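Local coordinates for protein probable intron-encoded endonuclease 1 (Wickerhamomyces canadensis, PDB 6X1J) that cleaves DNA as a LAGLIDADG-family homing endonuclease, acting in the homing of an intron of the mitochondrial 21S rRNA gene, at residues Ile41-Gly46 and Lys68-His73; Tyr49-Lys54 and His58-Phe63; Asp79-Ser84 and Lys110-Leu115. All coordinates share one frame; numbering follows the deposited sequence.

Interaction 1 of 3, residues Ile41-Gly46 and Lys68-His73; sequences IGNILG and KAYIEH. With K (potassium ion), chain E; nucleotides of chain B.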
loop_
_atom_site.group_PDB
_atom_site.type_symbol
_atom_site.label_atom_id
_atom_site.label_comp_id
_atom_site.label_asym_id
_atom_site.label_seq_id
_atom_site.Cartn_x
_atom_site.Cartn_y
_atom_site.Cartn_z
ATOM N N ILE A 41 -3.709 -3.377 -4.255
ATOM C CA ILE A 41 -4.364 -4.157 -3.151
ATOM C C ILE A 41 -3.420 -4.134 -1.942
ATOM O O ILE A 41 -3.900 -3.923 -0.803
ATOM C CB ILE A 41 -4.722 -5.580 -3.618
ATOM C CG1 ILE A 41 -5.943 -5.526 -4.538
ATOM C CG2 ILE A 41 -4.911 -6.534 -2.447
ATOM C CD1 ILE A 41 -5.961 -6.647 -5.545
ATOM N N GLY A 42 -2.134 -4.345 -2.171
ATOM C CA GLY A 42 -1.130 -4.242 -1.094
ATOM C C GLY A 42 -1.119 -2.854 -0.475
ATOM O O GLY A 42 -1.093 -2.760 0.778
ATOM N N ASN A 43 -1.124 -1.799 -1.299
ATOM C CA ASN A 43 -0.914 -0.417 -0.812
ATOM C C ASN A 43 -2.110 0.006 0.047
ATOM O O ASN A 43 -1.922 0.853 0.945
ATOM C CB ASN A 43 -0.632 0.529 -1.972
ATOM C CG ASN A 43 0.792 0.429 -2.488
ATOM O OD1 ASN A 43 0.986 0.356 -3.700
ATOM N ND2 ASN A 43 1.787 0.411 -1.593
ATOM N N ILE A 44 -3.315 -0.497 -0.244
ATOM C CA ILE A 44 -4.582 -0.093 0.456
ATOM C C ILE A 44 -4.553 -0.709 1.852
ATOM O O ILE A 44 -4.878 -0.018 2.845
ATOM C CB ILE A 44 -5.827 -0.515 -0.343
ATOM C CG1 ILE A 44 -5.855 0.203 -1.687
ATOM C CG2 ILE A 44 -7.084 -0.282 0.480
ATOM C CD1 ILE A 44 -6.882 -0.327 -2.681
ATOM N N LEU A 45 -4.102 -1.943 1.926
ATOM C CA LEU A 45 -3.846 -2.644 3.224
ATOM C C LEU A 45 -2.781 -1.842 3.975
ATOM O O LEU A 45 -2.943 -1.639 5.176
ATOM C CB LEU A 45 -3.410 -4.081 2.913
ATOM C CG LEU A 45 -4.554 -4.992 2.441
ATOM C CD1 LEU A 45 -4.010 -6.279 1.832
ATOM C CD2 LEU A 45 -5.522 -5.304 3.611
ATOM N N GLY A 46 -1.821 -1.271 3.230
ATOM C CA GLY A 46 -0.722 -0.441 3.754
ATOM C C GLY A 46 -1.023 1.050 3.873
ATOM O O GLY A 46 -1.934 1.426 4.631
ATOM N N LYS A 68 11.964 8.557 -0.168
ATOM C CA LYS A 68 11.873 9.253 -1.470
ATOM C C LYS A 68 11.932 8.226 -2.584
ATOM O O LYS A 68 11.149 8.312 -3.558
ATOM C CB LYS A 68 13.036 10.239 -1.604
ATOM C CG LYS A 68 13.038 11.108 -2.862
ATOM C CD LYS A 68 14.203 12.115 -2.872
ATOM C CE LYS A 68 14.105 13.154 -3.975
ATOM N NZ LYS A 68 14.726 12.622 -5.201
ATOM N N ALA A 69 12.867 7.305 -2.511
ATOM C CA ALA A 69 13.001 6.295 -3.577
ATOM C C ALA A 69 11.685 5.517 -3.657
ATOM O O ALA A 69 11.268 5.242 -4.765
ATOM C CB ALA A 69 14.192 5.438 -3.333
ATOM N N TYR A 70 11.003 5.262 -2.524
ATOM C CA TYR A 70 9.785 4.402 -2.507
ATOM C C TYR A 70 8.609 5.103 -3.202
ATOM O O TYR A 70 8.000 4.487 -4.101
ATOM C CB TYR A 70 9.392 3.958 -1.091
ATOM C CG TYR A 70 8.255 2.958 -1.073
ATOM C CD1 TYR A 70 8.323 1.792 -1.824
ATOM C CD2 TYR A 70 7.108 3.162 -0.319
ATOM C CE1 TYR A 70 7.293 0.862 -1.825
ATOM C CE2 TYR A 70 6.072 2.240 -0.313
ATOM C CZ TYR A 70 6.159 1.087 -1.066
ATOM O OH TYR A 70 5.136 0.171 -1.072
ATOM N N ILE A 71 8.270 6.336 -2.788
ATOM C CA ILE A 71 7.186 7.108 -3.442
ATOM C C ILE A 71 7.480 7.275 -4.938
ATOM O O ILE A 71 6.511 7.207 -5.747
ATOM C CB ILE A 71 6.908 8.454 -2.751
ATOM C CG1 ILE A 71 5.594 9.053 -3.252
ATOM C CG2 ILE A 71 8.055 9.416 -2.962
ATOM C CD1 ILE A 71 5.013 10.161 -2.346
ATOM N N GLU A 72 8.724 7.478 -5.335
ATOM C CA GLU A 72 9.035 7.652 -6.781
ATOM C C GLU A 72 8.790 6.336 -7.547
ATOM O O GLU A 72 8.239 6.371 -8.696
ATOM C CB GLU A 72 10.476 8.118 -6.994
ATOM C CG GLU A 72 10.707 9.576 -6.665
ATOM C CD GLU A 72 12.173 9.991 -6.713
ATOM O OE1 GLU A 72 13.038 9.164 -7.138
ATOM O OE2 GLU A 72 12.455 11.114 -6.295
ATOM N N HIS A 73 9.052 5.205 -6.895
ATOM C CA HIS A 73 8.710 3.859 -7.427
ATOM C C HIS A 73 7.178 3.682 -7.598
ATOM O O HIS A 73 6.764 3.123 -8.636
ATOM C CB HIS A 73 9.288 2.790 -6.503
ATOM C CG HIS A 73 8.860 1.421 -6.892
ATOM N ND1 HIS A 73 9.410 0.760 -7.985
ATOM C CD2 HIS A 73 7.931 0.603 -6.353
ATOM C CE1 HIS A 73 8.862 -0.431 -8.084
ATOM N NE2 HIS A 73 7.941 -0.547 -7.100
HETATM K K K E . -2.518 0.828 7.159
ATOM P P DC B 15 -0.585 4.073 8.069
ATOM O OP1 DC B 15 -0.919 4.031 9.511
ATOM O OP2 DC B 15 -0.350 2.825 7.246
ATOM O "O5'" DC B 15 -1.820 4.880 7.554
ATOM C "C5'" DC B 15 -2.287 5.002 6.223
ATOM C "C4'" DC B 15 -3.531 5.810 6.495
ATOM O "O4'" DC B 15 -3.178 7.094 7.061
ATOM C "C3'" DC B 15 -4.609 6.041 5.427
ATOM O "O3'" DC B 15 -5.693 5.367 6.092
ATOM C "C2'" DC B 15 -4.527 7.542 5.195
ATOM C "C1'" DC B 15 -4.040 8.088 6.544
ATOM N N1 DC B 15 -3.283 9.352 6.483
ATOM C C2 DC B 15 -3.643 10.414 7.329
ATOM O O2 DC B 15 -4.590 10.264 8.115
ATOM N N3 DC B 15 -2.966 11.581 7.246
ATOM C C4 DC B 15 -1.936 11.694 6.403
ATOM N N4 DC B 15 -1.295 12.857 6.356
ATOM C C5 DC B 15 -1.531 10.620 5.555
ATOM C C6 DC B 15 -2.244 9.492 5.603
HETATM O O HOH W 1 -4.793 2.513 6.676
HETATM O O HOH W 2 -1.274 1.003 9.832
HETATM O O HOH W 3 -3.584 -1.137 9.424
#
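Asn-43 and Tyr-70 reach toward each other from two helices that stand well apart: the nearest alpha carbons, those of Asn-43 and Ile-71, are 11.4 Å from one another, and only 48 Å² of surface is buried between the segments. Residues 41-45 are the last turn of the LAGLIDADG helix 34-45, which leaves helical geometry at Gly-46, whereas 68-73 begin helix 68-77.

The two polar groups come together between the helices. Tyr-70 swings CG opposite its backbone N (chi1 -173°), which carries the ring across to the other helix and places OH 3.4 Å from ND2 of Asn-43. The amide and ring planes are inclined by 61°, and the two side chains run past each other in opposite directions. Both find their main partner in Asp-147, at the end of helix 138-148: Asn-43 ND2 hydrogen-bonds to OD2 and Tyr-70 OH to OD1.

At the helix terminus, backbone carbonyls face a potassium ion, which lies 2.7 Å from Gly-46 O and 3.2 Å from Leu-45 O. OP2 of DC15 of chain B, three waters and Asp-148 complete its shell. Water 1 donates to the O3' of this nucleotide and water 2 to its OP1, linking metal and DNA.

Asp-147 itself binds a second potassium together with Asp-47. Asn-43 and Tyr-70 form a second shell that is likely to fix the rotation of the Asp-147 carboxylate, each of whose oxygens takes one of the two bonds, and the ions probably mark sites related to those of the divalent cations used by this family.

Interaction 2 of 3, residues Tyr49-Lys54 and His58-Phe63; sequences YIKKLK and HFLLQF. With nucleotides of chain B.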
loop_
_atom_site.group_PDB
_atom_site.type_symbol
_atom_site.label_atom_id
_atom_site.label_comp_id
_atom_site.label_asym_id
_atom_site.label_seq_id
_atom_site.Cartn_x
_atom_site.Cartn_y
_atom_site.Cartn_z
ATOM N N TYR A 49 -4.164 6.131 0.883
ATOM C CA TYR A 49 -5.532 6.694 1.032
ATOM C C TYR A 49 -6.230 6.523 -0.319
ATOM O O TYR A 49 -5.755 7.124 -1.326
ATOM C CB TYR A 49 -5.425 8.149 1.481
ATOM C CG TYR A 49 -6.705 8.880 1.747
ATOM C CD1 TYR A 49 -7.939 8.255 1.762
ATOM C CD2 TYR A 49 -6.663 10.230 2.038
ATOM C CE1 TYR A 49 -9.103 8.956 2.070
ATOM C CE2 TYR A 49 -7.815 10.943 2.332
ATOM C CZ TYR A 49 -9.042 10.308 2.353
ATOM O OH TYR A 49 -10.165 11.031 2.639
ATOM N N ILE A 50 -7.201 5.608 -0.374
ATOM C CA ILE A 50 -8.086 5.475 -1.568
ATOM C C ILE A 50 -9.397 6.193 -1.248
ATOM O O ILE A 50 -10.204 5.705 -0.370
ATOM C CB ILE A 50 -8.225 4.035 -2.083
ATOM C CG1 ILE A 50 -9.093 3.993 -3.348
ATOM C CG2 ILE A 50 -8.693 3.078 -0.995
ATOM C CD1 ILE A 50 -8.849 2.758 -4.193
ATOM N N LYS A 51 -9.521 7.359 -1.886
ATOM C CA LYS A 51 -10.343 8.520 -1.449
ATOM C C LYS A 51 -11.481 8.761 -2.451
ATOM O O LYS A 51 -11.208 8.954 -3.653
ATOM C CB LYS A 51 -9.444 9.750 -1.338
ATOM C CG LYS A 51 -10.111 11.047 -0.890
ATOM C CD LYS A 51 -9.194 12.219 -1.144
ATOM C CE LYS A 51 -9.792 13.569 -0.827
ATOM N NZ LYS A 51 -9.856 13.800 0.630
ATOM N N LYS A 52 -12.717 8.714 -1.957
ATOM C CA LYS A 52 -13.910 9.278 -2.653
ATOM C C LYS A 52 -14.886 9.846 -1.613
ATOM O O LYS A 52 -15.559 9.047 -0.932
ATOM C CB LYS A 52 -14.591 8.239 -3.544
ATOM C CG LYS A 52 -15.797 8.794 -4.288
ATOM C CD LYS A 52 -16.553 7.765 -5.119
ATOM C CE LYS A 52 -18.040 8.049 -5.280
ATOM N NZ LYS A 52 -18.360 9.500 -5.185
ATOM N N LEU A 53 -14.891 11.170 -1.458
ATOM C CA LEU A 53 -15.898 11.951 -0.700
ATOM C C LEU A 53 -17.081 12.265 -1.632
ATOM O O LEU A 53 -17.073 11.830 -2.816
ATOM C CB LEU A 53 -15.237 13.233 -0.180
ATOM C CG LEU A 53 -14.472 13.126 1.141
ATOM C CD1 LEU A 53 -13.987 11.706 1.432
ATOM C CD2 LEU A 53 -13.305 14.092 1.164
ATOM N N LYS A 54 -18.059 13.005 -1.121
ATOM C CA LYS A 54 -19.212 13.498 -1.915
ATOM C C LYS A 54 -18.689 14.320 -3.099
ATOM O O LYS A 54 -19.155 14.091 -4.227
ATOM C CB LYS A 54 -20.150 14.265 -0.982
ATOM C CG LYS A 54 -20.564 13.455 0.237
ATOM C CD LYS A 54 -21.835 13.924 0.885
ATOM C CE LYS A 54 -22.087 13.252 2.217
ATOM N NZ LYS A 54 -22.898 14.119 3.104
ATOM N N HIS A 58 -15.133 10.010 -9.087
ATOM C CA HIS A 58 -14.486 8.676 -8.992
ATOM C C HIS A 58 -13.425 8.717 -7.887
ATOM O O HIS A 58 -13.133 9.843 -7.390
ATOM C CB HIS A 58 -13.917 8.250 -10.343
ATOM C CG HIS A 58 -14.956 8.224 -11.411
ATOM N ND1 HIS A 58 -15.941 7.250 -11.452
ATOM C CD2 HIS A 58 -15.191 9.057 -12.450
ATOM C CE1 HIS A 58 -16.733 7.477 -12.484
ATOM N NE2 HIS A 58 -16.295 8.573 -13.113
ATOM N N PHE A 59 -12.920 7.537 -7.483
ATOM C CA PHE A 59 -11.805 7.388 -6.513
ATOM C C PHE A 59 -10.540 7.977 -7.123
ATOM O O PHE A 59 -10.387 7.973 -8.350
ATOM C CB PHE A 59 -11.554 5.936 -6.126
ATOM C CG PHE A 59 -12.554 5.423 -5.130
ATOM C CD1 PHE A 59 -13.792 4.962 -5.543
ATOM C CD2 PHE A 59 -12.274 5.453 -3.780
ATOM C CE1 PHE A 59 -14.703 4.494 -4.614
ATOM C CE2 PHE A 59 -13.182 4.982 -2.850
ATOM C CZ PHE A 59 -14.399 4.502 -3.269
ATOM N N LEU A 60 -9.700 8.509 -6.240
ATOM C CA LEU A 60 -8.273 8.799 -6.510
ATOM C C LEU A 60 -7.466 8.210 -5.360
ATOM O O LEU A 60 -8.081 7.731 -4.353
ATOM C CB LEU A 60 -8.055 10.319 -6.611
ATOM C CG LEU A 60 -8.152 11.124 -5.309
ATOM C CD1 LEU A 60 -7.032 12.149 -5.209
ATOM C CD2 LEU A 60 -9.486 11.820 -5.195
ATOM N N LEU A 61 -6.148 8.285 -5.501
ATOM C CA LEU A 61 -5.128 7.895 -4.506
ATOM C C LEU A 61 -4.359 9.134 -4.062
ATOM O O LEU A 61 -3.854 9.881 -4.950
ATOM C CB LEU A 61 -4.187 6.873 -5.147
ATOM C CG LEU A 61 -4.862 5.727 -5.885
ATOM C CD1 LEU A 61 -3.834 4.800 -6.532
ATOM C CD2 LEU A 61 -5.783 4.942 -4.953
ATOM N N GLN A 62 -4.249 9.345 -2.755
ATOM C CA GLN A 62 -3.250 10.270 -2.157
ATOM C C GLN A 62 -2.142 9.438 -1.507
ATOM O O GLN A 62 -2.494 8.547 -0.658
ATOM C CB GLN A 62 -3.865 11.219 -1.134
ATOM C CG GLN A 62 -5.003 12.031 -1.716
ATOM C CD GLN A 62 -5.483 13.140 -0.805
ATOM O OE1 GLN A 62 -6.398 13.861 -1.139
ATOM N NE2 GLN A 62 -4.867 13.288 0.355
ATOM N N PHE A 63 -0.890 9.718 -1.914
ATOM C CA PHE A 63 0.357 9.046 -1.492
ATOM C C PHE A 63 1.115 9.947 -0.507
ATOM O O PHE A 63 1.199 11.173 -0.755
ATOM C CB PHE A 63 1.246 8.765 -2.695
ATOM C CG PHE A 63 0.623 7.968 -3.818
ATOM C CD1 PHE A 63 0.414 6.607 -3.698
ATOM C CD2 PHE A 63 0.308 8.565 -5.035
ATOM C CE1 PHE A 63 -0.110 5.873 -4.751
ATOM C CE2 PHE A 63 -0.217 7.826 -6.088
ATOM C CZ PHE A 63 -0.414 6.473 -5.950
ATOM P P DG B 17 -12.102 10.182 5.578
ATOM O OP1 DG B 17 -13.158 9.494 6.347
ATOM O OP2 DG B 17 -11.955 9.945 4.133
ATOM O "O5'" DG B 17 -12.256 11.764 5.734
ATOM C "C5'" DG B 17 -12.160 12.457 6.990
ATOM C "C4'" DG B 17 -12.002 13.939 6.738
ATOM O "O4'" DG B 17 -10.665 14.303 6.273
ATOM C "C3'" DG B 17 -12.980 14.501 5.699
ATOM O "O3'" DG B 17 -13.563 15.736 6.131
ATOM C "C2'" DG B 17 -12.103 14.767 4.491
ATOM C "C1'" DG B 17 -10.814 15.190 5.166
ATOM N N9 DG B 17 -9.637 15.109 4.311
ATOM C C8 DG B 17 -9.318 14.074 3.468
ATOM N N7 DG B 17 -8.230 14.291 2.780
ATOM C C5 DG B 17 -7.824 15.557 3.168
ATOM C C6 DG B 17 -6.714 16.331 2.749
ATOM O O6 DG B 17 -5.838 16.038 1.927
ATOM N N1 DG B 17 -6.678 17.565 3.390
ATOM C C2 DG B 17 -7.587 17.998 4.324
ATOM N N2 DG B 17 -7.368 19.227 4.833
ATOM N N3 DG B 17 -8.625 17.281 4.732
ATOM C C4 DG B 17 -8.688 16.083 4.106
ATOM P P DA B 16 -7.153 5.535 5.685
ATOM O OP1 DA B 16 -7.943 4.458 6.321
ATOM O OP2 DA B 16 -7.181 5.649 4.223
ATOM O "O5'" DA B 16 -7.542 6.908 6.399
ATOM C "C5'" DA B 16 -8.141 7.936 5.589
ATOM C "C4'" DA B 16 -8.457 9.186 6.379
ATOM O "O4'" DA B 16 -7.261 9.984 6.519
ATOM C "C3'" DA B 16 -9.467 10.057 5.641
ATOM O "O3'" DA B 16 -10.719 9.856 6.298
ATOM C "C2'" DA B 16 -8.931 11.470 5.774
ATOM C "C1'" DA B 16 -7.547 11.352 6.390
ATOM N N9 DA B 16 -6.430 11.978 5.683
ATOM C C8 DA B 16 -5.560 11.465 4.749
ATOM N N7 DA B 16 -4.635 12.314 4.365
ATOM C C5 DA B 16 -4.929 13.468 5.082
ATOM C C6 DA B 16 -4.313 14.731 5.145
ATOM N N6 DA B 16 -3.225 15.070 4.444
ATOM N N1 DA B 16 -4.845 15.642 5.985
ATOM C C2 DA B 16 -5.916 15.304 6.709
ATOM N N3 DA B 16 -6.565 14.153 6.755
ATOM C C4 DA B 16 -6.019 13.267 5.908
ATOM P P DG B 18 -14.892 16.384 5.394
ATOM O OP1 DG B 18 -15.837 16.723 6.482
ATOM O OP2 DG B 18 -15.339 15.504 4.260
ATOM O "O5'" DG B 18 -14.298 17.754 4.847
ATOM C "C5'" DG B 18 -13.542 18.594 5.747
ATOM C "C4'" DG B 18 -12.716 19.592 4.973
ATOM O "O4'" DG B 18 -11.554 18.962 4.358
ATOM C "C3'" DG B 18 -13.466 20.309 3.842
ATOM O "O3'" DG B 18 -12.997 21.654 3.776
ATOM C "C2'" DG B 18 -12.936 19.635 2.595
ATOM C "C1'" DG B 18 -11.492 19.427 3.027
ATOM N N9 DG B 18 -10.728 18.507 2.195
ATOM C C8 DG B 18 -11.121 17.307 1.654
ATOM N N7 DG B 18 -10.257 16.824 0.802
ATOM C C5 DG B 18 -9.260 17.786 0.742
ATOM C C6 DG B 18 -8.073 17.843 -0.035
ATOM O O6 DG B 18 -7.621 17.006 -0.829
ATOM N N1 DG B 18 -7.390 19.031 0.169
ATOM C C2 DG B 18 -7.770 20.021 1.031
ATOM N N2 DG B 18 -6.955 21.073 1.120
ATOM N N3 DG B 18 -8.858 19.978 1.768
ATOM C C4 DG B 18 -9.552 18.842 1.575
#
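Lys-51 and Gln-62 cross on the DNA-facing side of a beta hairpin, with CD of Lys-51 3.2 Å from OE1 of Gln-62. The hairpin, strands 49-51 and 60-65, opens one antiparallel sheet of the LAGLIDADG fold, whose sheets lie against the bases. The lysine chain runs extended and bends only at its last torsion (chi4 75°), bringing NZ to N7 of DG18 of chain B in a 3.1 Å hydrogen bond, while Gln-62 NE2 makes a weak one to O6 of DG17 of chain B.

Tyr-49 binds the sugar-phosphate backbone of the same DNA chain: its OH donates to OP2 of DG17 of chain B over 2.6 Å. CB of Lys-51 lies over one face of the tyrosine ring and C5' of DA16 of chain B over the other, each toward the rim. An alanine in place of Tyr-49 would probably leave that phosphate oxygen without its hydroxyl partner and Lys-51 without the ring against its CB.

Behind these groups the strands hold the register. Lys-51 N bonds to Leu-60 O at 2.9 Å, almost straight at 178°, and Leu-60 N returns to Lys-51 O.

On the reverse face Ile-50 and Leu-61 lie side by side, against helix 34-45. Beyond the paired strands Lys-52, whose NZ bonds to Asn-56 O, crosses Phe-59 at about a right angle, its CB 3.5 Å from the ring centroid and 7° off the normal.

Interaction 3 of 3, residues Asp79-Ser84 and Lys110-Leu115; sequences DEYVIS and KAFDKL. With nucleotides of chain C.
Tyr-81 and Phe-112 form a T-shaped (edge-to-face) pair within the αββαββα half of the LAGLIDADG fold, joining the loop after helix 68-77 to the residues leading into helix 113-119. The ring centroids are 4.8 Å apart and the planes meet at 62°, with the edge of Phe-112 turned to the face of Tyr-81.

Along the tyrosine, CB lies 3.8 Å from CZ of Phe-112. CG sits closer to the same atom, at 3.5 Å, and CD1 takes CE2 of Phe-112 at 3.6 Å. The phenylalanine therefore presses on the near rim of the ring rather than on its centre. Farther out the partner changes: CE1 passes the methyl of Ala-111, and OH ends 3.7 Å from that CB, a purely van der Waals approach. The other face of the ring is covered by CB of its neighbour Glu-80. His-109 adds a second edge-to-face partner.

Phe-112 in turn rests on Leu-40 of helix 34-45 and on Phe-59, which carries the contact into the core under the sheet. Three residues past Tyr-81 the loop reaches the DNA, where Ser-84 OG donates a short 2.5 Å hydrogen bond to OP1 of DC8 of chain C.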
loop_
_atom_site.group_PDB
_atom_site.type_symbol
_atom_site.label_atom_id
_atom_site.label_comp_id
_atom_site.label_asym_id
_atom_site.label_seq_id
_atom_site.Cartn_x
_atom_site.Cartn_y
_atom_site.Cartn_z
ATOM N N ASP A 79 2.022 5.526 -13.264
ATOM C CA ASP A 79 2.567 6.704 -14.013
ATOM C C ASP A 79 1.443 7.511 -14.716
ATOM O O ASP A 79 1.264 8.737 -14.393
ATOM C CB ASP A 79 3.635 6.231 -15.004
ATOM C CG ASP A 79 4.471 7.399 -15.477
ATOM O OD1 ASP A 79 4.832 8.251 -14.604
ATOM O OD2 ASP A 79 4.688 7.490 -16.705
ATOM N N GLU A 80 0.658 6.845 -15.571
ATOM C CA GLU A 80 -0.481 7.440 -16.336
ATOM C C GLU A 80 -1.320 8.376 -15.470
ATOM O O GLU A 80 -1.878 9.300 -16.029
ATOM C CB GLU A 80 -1.587 6.441 -16.693
ATOM C CG GLU A 80 -1.162 5.212 -17.452
ATOM C CD GLU A 80 -0.600 4.076 -16.637
ATOM O OE1 GLU A 80 -1.288 3.063 -16.459
ATOM O OE2 GLU A 80 0.543 4.194 -16.243
ATOM N N TYR A 81 -1.581 8.013 -14.216
ATOM C CA TYR A 81 -2.687 8.584 -13.402
ATOM C C TYR A 81 -2.174 9.762 -12.585
ATOM O O TYR A 81 -3.018 10.389 -11.890
ATOM C CB TYR A 81 -3.347 7.521 -12.497
ATOM C CG TYR A 81 -3.992 6.381 -13.248
ATOM C CD1 TYR A 81 -5.282 6.499 -13.740
ATOM C CD2 TYR A 81 -3.317 5.190 -13.485
ATOM C CE1 TYR A 81 -5.890 5.470 -14.442
ATOM C CE2 TYR A 81 -3.891 4.166 -14.215
ATOM C CZ TYR A 81 -5.185 4.309 -14.699
ATOM O OH TYR A 81 -5.782 3.317 -15.421
ATOM N N VAL A 82 -0.858 10.001 -12.639
ATOM C CA VAL A 82 -0.102 10.980 -11.793
ATOM C C VAL A 82 0.569 12.042 -12.682
ATOM O O VAL A 82 1.560 11.693 -13.389
ATOM C CB VAL A 82 0.981 10.304 -10.927
ATOM C CG1 VAL A 82 1.605 11.326 -9.983
ATOM C CG2 VAL A 82 0.437 9.113 -10.155
ATOM N N ILE A 83 0.064 13.273 -12.620
ATOM C CA ILE A 83 0.424 14.381 -13.554
ATOM C C ILE A 83 1.733 15.017 -13.055
ATOM O O ILE A 83 2.629 15.214 -13.870
ATOM C CB ILE A 83 -0.747 15.393 -13.627
ATOM C CG1 ILE A 83 -1.895 14.852 -14.475
ATOM C CG2 ILE A 83 -0.301 16.765 -14.113
ATOM C CD1 ILE A 83 -3.125 15.723 -14.459
ATOM N N SER A 84 1.800 15.324 -11.756
ATOM C CA SER A 84 2.884 16.099 -11.087
ATOM C C SER A 84 3.790 15.159 -10.298
ATOM O O SER A 84 3.345 14.167 -9.708
ATOM C CB SER A 84 2.334 17.183 -10.167
ATOM O OG SER A 84 1.550 18.132 -10.878
ATOM N N LYS A 110 -12.280 6.423 -12.836
ATOM C CA LYS A 110 -13.191 5.255 -12.759
ATOM C C LYS A 110 -12.398 3.958 -12.548
ATOM O O LYS A 110 -12.917 3.075 -11.912
ATOM C CB LYS A 110 -13.992 5.229 -14.074
ATOM C CG LYS A 110 -15.050 4.141 -14.206
ATOM C CD LYS A 110 -15.748 4.153 -15.566
ATOM C CE LYS A 110 -17.246 3.944 -15.471
ATOM N NZ LYS A 110 -17.921 5.099 -14.827
ATOM N N ALA A 111 -11.191 3.836 -13.101
ATOM C CA ALA A 111 -10.337 2.632 -12.972
ATOM C C ALA A 111 -10.093 2.287 -11.484
ATOM O O ALA A 111 -9.981 1.094 -11.214
ATOM C CB ALA A 111 -9.050 2.817 -13.743
ATOM N N PHE A 112 -10.152 3.255 -10.561
ATOM C CA PHE A 112 -9.887 3.079 -9.109
ATOM C C PHE A 112 -11.173 2.693 -8.348
ATOM O O PHE A 112 -11.062 2.313 -7.157
ATOM C CB PHE A 112 -9.228 4.335 -8.507
ATOM C CG PHE A 112 -7.870 4.689 -9.086
ATOM C CD1 PHE A 112 -6.798 3.810 -9.006
ATOM C CD2 PHE A 112 -7.653 5.911 -9.719
ATOM C CE1 PHE A 112 -5.563 4.130 -9.568
ATOM C CE2 PHE A 112 -6.422 6.219 -10.284
ATOM C CZ PHE A 112 -5.389 5.319 -10.232
ATOM N N ASP A 113 -12.346 2.724 -8.992
ATOM C CA ASP A 113 -13.663 2.568 -8.313
ATOM C C ASP A 113 -13.872 1.148 -7.776
ATOM O O ASP A 113 -14.401 1.023 -6.650
ATOM C CB ASP A 113 -14.809 2.915 -9.265
ATOM C CG ASP A 113 -15.135 4.401 -9.349
ATOM O OD1 ASP A 113 -14.532 5.203 -8.591
ATOM O OD2 ASP A 113 -15.998 4.735 -10.170
ATOM N N LYS A 114 -13.551 0.120 -8.570
ATOM C CA LYS A 114 -13.714 -1.297 -8.174
ATOM C C LYS A 114 -13.034 -1.560 -6.817
ATOM O O LYS A 114 -13.704 -2.097 -5.903
ATOM C CB LYS A 114 -13.129 -2.228 -9.233
ATOM C CG LYS A 114 -13.385 -3.694 -8.901
ATOM C CD LYS A 114 -12.813 -4.665 -9.896
ATOM C CE LYS A 114 -11.342 -4.900 -9.663
ATOM N NZ LYS A 114 -10.791 -5.752 -10.732
ATOM N N LEU A 115 -11.747 -1.234 -6.694
ATOM C CA LEU A 115 -10.977 -1.415 -5.428
ATOM C C LEU A 115 -11.414 -0.366 -4.405
ATOM O O LEU A 115 -11.489 -0.685 -3.217
ATOM C CB LEU A 115 -9.478 -1.375 -5.721
ATOM C CG LEU A 115 -8.963 -2.614 -6.460
ATOM C CD1 LEU A 115 -7.500 -2.475 -6.834
ATOM C CD2 LEU A 115 -9.138 -3.869 -5.624
ATOM P P DC C 8 -2.081 17.667 -10.367
ATOM O OP1 DC C 8 -0.918 17.884 -11.254
ATOM O OP2 DC C 8 -2.167 16.413 -9.598
ATOM O "O5'" DC C 8 -2.292 18.745 -9.222
ATOM C "C5'" DC C 8 -1.817 20.041 -9.457
ATOM C "C4'" DC C 8 -2.049 20.887 -8.235
ATOM O "O4'" DC C 8 -3.371 20.683 -7.693
ATOM C "C3'" DC C 8 -1.073 20.633 -7.082
ATOM O "O3'" DC C 8 -0.502 21.851 -6.635
ATOM C "C2'" DC C 8 -1.936 20.050 -5.980
ATOM C "C1'" DC C 8 -3.252 20.714 -6.279
ATOM N N1 DC C 8 -4.430 20.065 -5.707
ATOM C C2 DC C 8 -5.247 20.796 -4.839
ATOM O O2 DC C 8 -4.940 21.967 -4.565
ATOM N N3 DC C 8 -6.332 20.203 -4.300
ATOM C C4 DC C 8 -6.614 18.935 -4.597
ATOM N N4 DC C 8 -7.701 18.396 -4.052
ATOM C C5 DC C 8 -5.802 18.169 -5.484
ATOM C C6 DC C 8 -4.733 18.770 -6.015
#

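Overall arrangement
The three contacts belong to one half of the LAGLIDADG fold, and helix 34-45 links them. Interaction 2 is nested in the chain between the segments of interaction 1; Ile-44 CD1 meets Ile-50 CD1 at 4.0 Å, so the helix ending at the metal also backs the hairpin reading the bases. Interactions 2 and 3 are nearest in space, with centres about 10 Å apart: Asp-113 OD1 lies 3.0 Å from Phe-59 N, a probable hydrogen bond, and Phe-112 packs on Leu-61. Ile-41 and Leu-115 join interaction 1 to interaction 3. Interaction 1 holds one of the two potassium sites and supports Asp-147 of the other, interaction 2 contacts DNA chain B and interaction 3 touches DNA chain C.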